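Local coordinates for transcriptional regulator fur family (Xanthomonas campestris pv. campestris, PDB 7DH8), which probably acts as a zinc-responsive DNA-binding repressor of the Fur family that controls zinc uptake genes, at residues R41-P44 / I45-N48; K61-E64 / L65-V69; P111-A114 / Q115-V118. All blocks are in the same frame, centred on the assembly; numbering follows the deposited sequence.

Contact 1. Residues R41-P44 / I45-N48; sequences RLTP and IRAN
Thr43 and Arg46 meet where the chain turns out of a loop into helix 44-56. The threonine hydroxyl sits between its own backbone N and carbonyl carbon (chi1 74°), and this directs OG1 at the amide of Arg46, whose N lies 3.1 Å from OG1 in a nearly straight bond (169°). The methylene chain of Arg46 then runs obliquely past the same hydroxyl, with CD 3.4 Å from Thr43 OG1. The next amide, Ala47 N, donates to Thr43 O at 2.8 Å, and Asn48 N to Pro44 O. Thr43 is thus the N-cap of a helix in the winged-helix DNA-binding part expected of a Fur protein, and its hydroxyl satisfies an amide of the first turn. The side packed against neighbouring helices is apolar: Leu42 CD2 rests 3.8 Å from Ala47 CB, and the leucine also packs on Val28 and Val31 of helix 25-35 and on Phe89 of helix 80-92. The other side is toward solvent. There the Arg41 side chain leads away from the helix and is exposed, while its carbonyl oxygen takes a weak, strongly bent bond (117°) from Arg46 NH1, 2.8 Å from Arg41 O. The guanidinium lies oblique to both this oxygen and the methyl of Thr43, with CG2 3.4 Å from Arg46 NH1, and it also makes a cation-pi contact with Phe89.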
loop_
_atom_site.group_PDB
_atom_site.type_symbol
_atom_site.label_atom_id
_atom_site.label_comp_id
_atom_site.label_asym_id
_atom_site.label_seq_id
_atom_site.Cartn_x
_atom_site.Cartn_y
_atom_site.Cartn_z
ATOM N N ARG A 41 28.106 1.957 6.141
ATOM C CA ARG A 41 28.728 0.637 6.391
ATOM C C ARG A 41 27.816 -0.502 6.846
ATOM O O ARG A 41 26.964 -0.288 7.674
ATOM C CB ARG A 41 29.755 0.883 7.492
ATOM C CG ARG A 41 31.170 1.097 6.967
ATOM C CD ARG A 41 31.894 2.338 7.482
ATOM N NE ARG A 41 32.155 2.208 8.899
ATOM C CZ ARG A 41 32.000 3.181 9.774
ATOM N NH1 ARG A 41 31.616 4.379 9.370
ATOM N NH2 ARG A 41 32.237 2.942 11.044
ATOM N N LEU A 42 28.068 -1.690 6.336
ATOM C CA LEU A 42 27.184 -2.813 6.630
ATOM C C LEU A 42 27.706 -3.626 7.812
ATOM O O LEU A 42 28.534 -4.524 7.640
ATOM C CB LEU A 42 27.040 -3.666 5.372
ATOM C CG LEU A 42 25.720 -4.444 5.228
ATOM C CD1 LEU A 42 24.514 -3.550 4.768
ATOM C CD2 LEU A 42 25.914 -5.619 4.296
ATOM N N THR A 43 27.211 -3.299 9.020
ATOM C CA THR A 43 27.558 -4.043 10.224
ATOM C C THR A 43 27.159 -5.511 10.071
ATOM O O THR A 43 26.271 -5.844 9.283
ATOM C CB THR A 43 26.862 -3.451 11.459
ATOM O OG1 THR A 43 25.468 -3.785 11.437
ATOM C CG2 THR A 43 27.016 -1.931 11.541
ATOM N N PRO A 44 27.803 -6.408 10.820
ATOM C CA PRO A 44 27.363 -7.817 10.819
ATOM C C PRO A 44 25.879 -7.983 11.049
ATOM O O PRO A 44 25.236 -8.844 10.431
ATOM C CB PRO A 44 28.175 -8.445 11.958
ATOM C CG PRO A 44 28.944 -7.308 12.598
ATOM C CD PRO A 44 29.048 -6.227 11.577
ATOM N N ILE A 45 25.309 -7.161 11.928
ATOM C CA ILE A 45 23.883 -7.251 12.192
ATOM C C ILE A 45 23.073 -6.870 10.955
ATOM O O ILE A 45 22.130 -7.570 10.582
ATOM C CB ILE A 45 23.494 -6.350 13.380
ATOM C CG1 ILE A 45 24.129 -6.867 14.672
ATOM C CG2 ILE A 45 21.982 -6.274 13.517
ATOM C CD1 ILE A 45 24.019 -5.906 15.833
ATOM N N ARG A 46 23.438 -5.771 10.295
ATOM C CA ARG A 46 22.732 -5.394 9.077
ATOM C C ARG A 46 22.918 -6.434 7.978
ATOM O O ARG A 46 22.027 -6.623 7.132
ATOM C CB ARG A 46 23.227 -4.037 8.583
ATOM C CG ARG A 46 22.849 -2.892 9.455
ATOM C CD ARG A 46 23.870 -1.786 9.273
ATOM N NE ARG A 46 23.346 -0.513 9.731
ATOM C CZ ARG A 46 24.103 0.543 9.996
ATOM N NH1 ARG A 46 25.416 0.467 9.825
ATOM N NH2 ARG A 46 23.551 1.669 10.425
ATOM N N ALA A 47 24.086 -7.080 7.953
ATOM C CA ALA A 47 24.373 -8.067 6.926
ATOM C C ALA A 47 23.568 -9.339 7.159
ATOM O O ALA A 47 23.049 -9.944 6.202
ATOM C CB ALA A 47 25.874 -8.372 6.906
ATOM N N ASN A 48 23.445 -9.751 8.428
ATOM C CA ASN A 48 22.667 -10.940 8.746
ATOM C C ASN A 48 21.180 -10.698 8.555
ATOM O O ASN A 48 20.453 -11.615 8.158
ATOM C CB ASN A 48 22.949 -11.405 10.179
ATOM C CG ASN A 48 22.391 -12.793 10.457
ATOM O OD1 ASN A 48 22.507 -13.702 9.622
ATOM N ND2 ASN A 48 21.788 -12.970 11.632
#

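Contact 2. Residues K61-E64 / L65-V69; sequences KAYE and LLDWV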
loop_
_atom_site.group_PDB
_atom_site.type_symbol
_atom_site.label_atom_id
_atom_site.label_comp_id
_atom_site.label_asym_id
_atom_site.label_seq_id
_atom_site.Cartn_x
_atom_site.Cartn_y
_atom_site.Cartn_z
ATOM N N LYS A 61 7.857 -11.383 7.475
ATOM C CA LYS A 61 7.285 -10.578 8.537
ATOM C C LYS A 61 8.375 -10.167 9.510
ATOM O O LYS A 61 9.346 -10.905 9.732
ATOM C CB LYS A 61 6.205 -11.359 9.286
ATOM C CG LYS A 61 5.008 -11.649 8.381
ATOM C CD LYS A 61 4.074 -10.501 8.552
ATOM C CE LYS A 61 3.037 -10.416 7.514
ATOM N NZ LYS A 61 2.149 -9.309 7.928
ATOM N N ALA A 62 8.216 -8.982 10.107
ATOM C CA ALA A 62 9.200 -8.546 11.097
ATOM C C ALA A 62 9.394 -9.575 12.203
ATOM O O ALA A 62 10.526 -9.844 12.594
ATOM C CB ALA A 62 8.802 -7.196 11.683
ATOM N N TYR A 63 8.303 -10.125 12.769
ATOM C CA TYR A 63 8.507 -11.114 13.842
ATOM C C TYR A 63 9.166 -12.401 13.347
ATOM O O TYR A 63 9.787 -13.132 14.127
ATOM C CB TYR A 63 7.199 -11.459 14.541
ATOM C CG TYR A 63 6.229 -12.217 13.669
ATOM C CD1 TYR A 63 6.369 -13.588 13.464
ATOM C CD2 TYR A 63 5.170 -11.560 13.051
ATOM C CE1 TYR A 63 5.486 -14.249 12.669
ATOM C CE2 TYR A 63 4.279 -12.238 12.255
ATOM C CZ TYR A 63 4.444 -13.574 12.089
ATOM O OH TYR A 63 3.550 -14.293 11.315
ATOM N N GLU A 64 9.028 -12.729 12.072
ATOM C CA GLU A 64 9.776 -13.875 11.578
ATOM C C GLU A 64 11.254 -13.557 11.524
ATOM O O GLU A 64 12.098 -14.414 11.776
ATOM C CB GLU A 64 9.288 -14.263 10.170
ATOM C CG GLU A 64 7.936 -14.875 10.179
ATOM C CD GLU A 64 7.453 -15.066 8.766
ATOM O OE1 GLU A 64 7.884 -14.263 7.894
ATOM O OE2 GLU A 64 6.652 -16.005 8.541
ATOM N N LEU A 65 11.588 -12.337 11.125
ATOM C CA LEU A 65 12.999 -11.992 11.035
ATOM C C LEU A 65 13.649 -12.066 12.410
ATOM O O LEU A 65 14.782 -12.529 12.550
ATOM C CB LEU A 65 13.131 -10.585 10.432
ATOM C CG LEU A 65 14.470 -9.873 10.494
ATOM C CD1 LEU A 65 15.472 -10.613 9.584
ATOM C CD2 LEU A 65 14.286 -8.411 10.051
ATOM N N LEU A 66 12.939 -11.611 13.440
ATOM C CA LEU A 66 13.507 -11.690 14.785
ATOM C C LEU A 66 13.709 -13.124 15.234
ATOM O O LEU A 66 14.776 -13.457 15.754
ATOM C CB LEU A 66 12.621 -10.983 15.790
ATOM C CG LEU A 66 13.244 -9.616 15.843
ATOM C CD1 LEU A 66 12.620 -8.762 14.685
ATOM C CD2 LEU A 66 13.092 -9.044 17.215
ATOM N N ASP A 67 12.677 -13.960 15.088
ATOM C CA ASP A 67 12.840 -15.403 15.275
ATOM C C ASP A 67 14.109 -15.905 14.610
ATOM O O ASP A 67 14.961 -16.497 15.280
ATOM C CB ASP A 67 11.629 -16.184 14.758
ATOM C CG ASP A 67 10.479 -16.187 15.738
ATOM O OD1 ASP A 67 10.750 -16.196 16.972
ATOM O OD2 ASP A 67 9.307 -16.162 15.278
ATOM N N TRP A 68 14.282 -15.647 13.302
ATOM C CA TRP A 68 15.443 -16.230 12.619
ATOM C C TRP A 68 16.782 -15.589 12.974
ATOM O O TRP A 68 17.844 -16.180 12.732
ATOM C CB TRP A 68 15.361 -16.028 11.099
ATOM C CG TRP A 68 14.090 -16.501 10.463
ATOM C CD1 TRP A 68 13.211 -17.389 10.982
ATOM C CD2 TRP A 68 13.549 -16.089 9.209
ATOM N NE1 TRP A 68 12.160 -17.568 10.138
ATOM C CE2 TRP A 68 12.346 -16.792 9.030
ATOM C CE3 TRP A 68 13.980 -15.221 8.203
ATOM C CZ2 TRP A 68 11.555 -16.640 7.918
ATOM C CZ3 TRP A 68 13.187 -15.079 7.075
ATOM C CH2 TRP A 68 11.983 -15.788 6.948
ATOM N N VAL A 69 16.756 -14.352 13.484
ATOM C CA VAL A 69 18.001 -13.700 13.878
ATOM C C VAL A 69 18.346 -14.098 15.313
ATOM O O VAL A 69 19.461 -13.865 15.792
ATOM C CB VAL A 69 17.784 -12.183 14.041
ATOM C CG1 VAL A 69 18.675 -11.606 15.142
ATOM C CG2 VAL A 69 18.038 -11.481 12.729
#
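With CG anti to its carbonyl carbon (chi1 -53°) and only a small second twist (chi2 -20°), the Trp68 side chain folds back along helix 62-69 and lays one indole face over the carbonyl oxygen of Glu64. This helix belongs to the winged-helix domain of the Fur fold. Glu64 O stands 3.1 Å above the indole plane, toward the rim of the ring, and also accepts the amide of Trp68, with N 2.9 Å from O, so the ring covers an oxygen that the helix already uses. Farther out, Trp68 CZ2 reaches Glu64 CB. The glutamate chain itself starts beside its backbone N and then runs extended, which returns the carboxylate to the start of the helix: OE1 accepts from Lys61 N at 2.9 Å, the donor arriving from above the carboxylate plane. Lys61 is the N-cap, and the carboxylate of Glu64, three residues on, takes up its amide, a bond that holds the carboxylate against the first turn. The far end of Lys61 turns elsewhere, with NZ bonded to the carbonyls of Val102 and Asn103 between strands 96-99 and 104-107. On the inner side, Leu65 packs on Val49 of helix 44-56, and Leu66 on Val83 and Tyr84 of helix 80-92; Leu66 CD1 also comes within 3.2 Å of Ala62 O. The outer side carries Tyr63 and Asp67, both exposed. There the carboxylate approaches the phenol at its edge, near the ring plane, with Asp67 OD2 4.3 Å from Tyr63 CD1.

Contact 3. Residues P111-A114 / Q115-V118; sequences PNSA and QHSV. With ZN (zinc ion), chain B.
His116 reaches back toward Ser113 and zinc from the loop joining strand 104-107 to strand 119-123, in the Fur-family zinc site completed by His97, Cys108 and Glu131. Its CB lies 3.8 Å from Ser113 O. Because CG falls between the backbone N and carbonyl carbon (chi1 54°), the imidazole turns one face to the serine. Ser113 CB sits over that face, 4.1 Å from the His116 centroid and 20° off the normal, a CH-pi contact. The serine hydroxyl stands over the same face, displaced toward the rim, with OG 3.2 Å from His116 CE1; its hydrogen bond goes instead to His110 O. ND1 has Ala114 O beside it in the ring plane, with the two atoms 3.5 Å apart, while the CD2 edge is met in plane by a methyl of Val118. The serine and these edge neighbours therefore confine the imidazole from one face and at two points of its rim. Beyond the ring, His97 presents its own imidazole at about 90° to that of His116, and both rings are ligands of one metal ion. The tip of the side chain is the ligand atom itself: His116 NE2 binds the zinc ion at 2.2 Å.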
loop_
_atom_site.group_PDB
_atom_site.type_symbol
_atom_site.label_atom_id
_atom_site.label_comp_id
_atom_site.label_asym_id
_atom_site.label_seq_id
_atom_site.Cartn_x
_atom_site.Cartn_y
_atom_site.Cartn_z
ATOM N N PRO A 111 20.282 -3.130 -5.947
ATOM C CA PRO A 111 20.315 -2.395 -4.672
ATOM C C PRO A 111 20.822 -0.979 -4.872
ATOM O O PRO A 111 20.377 -0.069 -4.153
ATOM C CB PRO A 111 21.292 -3.139 -3.750
ATOM C CG PRO A 111 22.168 -3.928 -4.689
ATOM C CD PRO A 111 21.224 -4.385 -5.767
ATOM N N ASN A 112 21.758 -0.758 -5.814
ATOM C CA ASN A 112 22.304 0.603 -5.899
ATOM C C ASN A 112 21.257 1.100 -6.923
ATOM O O ASN A 112 21.581 1.270 -8.094
ATOM C CB ASN A 112 23.715 0.637 -6.507
ATOM C CG ASN A 112 23.768 0.104 -7.935
ATOM O OD1 ASN A 112 22.789 -0.466 -8.447
ATOM N ND2 ASN A 112 24.928 0.255 -8.576
ATOM N N SER A 113 20.006 1.409 -6.587
ATOM C CA SER A 113 19.140 2.132 -7.519
ATOM C C SER A 113 18.832 3.252 -6.519
ATOM O O SER A 113 17.813 3.945 -6.659
ATOM C CB SER A 113 17.867 1.433 -8.036
ATOM O OG SER A 113 17.501 0.295 -7.262
ATOM N N ALA A 114 19.732 3.469 -5.540
ATOM C CA ALA A 114 19.515 4.365 -4.405
ATOM C C ALA A 114 18.229 3.945 -3.709
ATOM O O ALA A 114 18.013 2.751 -3.488
ATOM C CB ALA A 114 19.475 5.844 -4.794
ATOM N N GLN A 115 17.379 4.896 -3.344
ATOM C CA GLN A 115 16.019 4.569 -2.952
ATOM C C GLN A 115 15.132 5.014 -4.100
ATOM O O GLN A 115 15.448 5.976 -4.807
ATOM C CB GLN A 115 15.579 5.224 -1.635
ATOM C CG GLN A 115 15.195 6.714 -1.707
ATOM C CD GLN A 115 15.260 7.408 -0.334
ATOM O OE1 GLN A 115 16.225 8.119 -0.021
ATOM N NE2 GLN A 115 14.232 7.192 0.495
ATOM N N HIS A 116 14.050 4.281 -4.309
ATOM C CA HIS A 116 13.347 4.360 -5.575
ATOM C C HIS A 116 11.948 3.843 -5.349
ATOM O O HIS A 116 11.709 3.016 -4.469
ATOM C CB HIS A 116 14.026 3.501 -6.640
ATOM C CG HIS A 116 14.209 2.075 -6.219
ATOM N ND1 HIS A 116 15.133 1.697 -5.272
ATOM C CD2 HIS A 116 13.570 0.937 -6.592
ATOM C CE1 HIS A 116 15.086 0.387 -5.111
ATOM N NE2 HIS A 116 14.141 -0.092 -5.892
ATOM N N SER A 117 11.071 4.233 -6.245
ATOM C CA SER A 117 9.695 3.778 -6.236
ATOM C C SER A 117 9.520 2.857 -7.431
ATOM O O SER A 117 9.971 3.198 -8.542
ATOM C CB SER A 117 8.754 4.986 -6.302
ATOM O OG SER A 117 8.850 5.596 -5.020
ATOM N N VAL A 118 8.943 1.671 -7.185
ATOM C CA VAL A 118 8.788 0.660 -8.245
ATOM C C VAL A 118 7.535 -0.164 -7.987
ATOM O O VAL A 118 7.175 -0.389 -6.841
ATOM C CB VAL A 118 9.984 -0.299 -8.339
ATOM C CG1 VAL A 118 11.211 0.396 -8.863
ATOM C CG2 VAL A 118 10.200 -1.038 -6.978
HETATM ZN ZN ZN B . 14.370 -2.218 -5.203
#

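From the N terminus, contact 1 starts helix 44-56, contact 2 spans the next helix, 62-69, and contact 3 follows much later, after strand 104-107. All three are local and lie in series, so none nests in or crosses another; each joins residues no more than five apart. Contacts 1 and 2 belong to the same helical bundle and touch through Asn48 ND2 and Val69 CG2, 4.2 Å apart, while both pack on helix 80-92. Contact 3 stands apart, its centre about 19 Å from that of contact 1 and about 24 Å from that of contact 2, on the connection that carries the chain from the two-stranded sheet past the zinc ion to the three-stranded sheet.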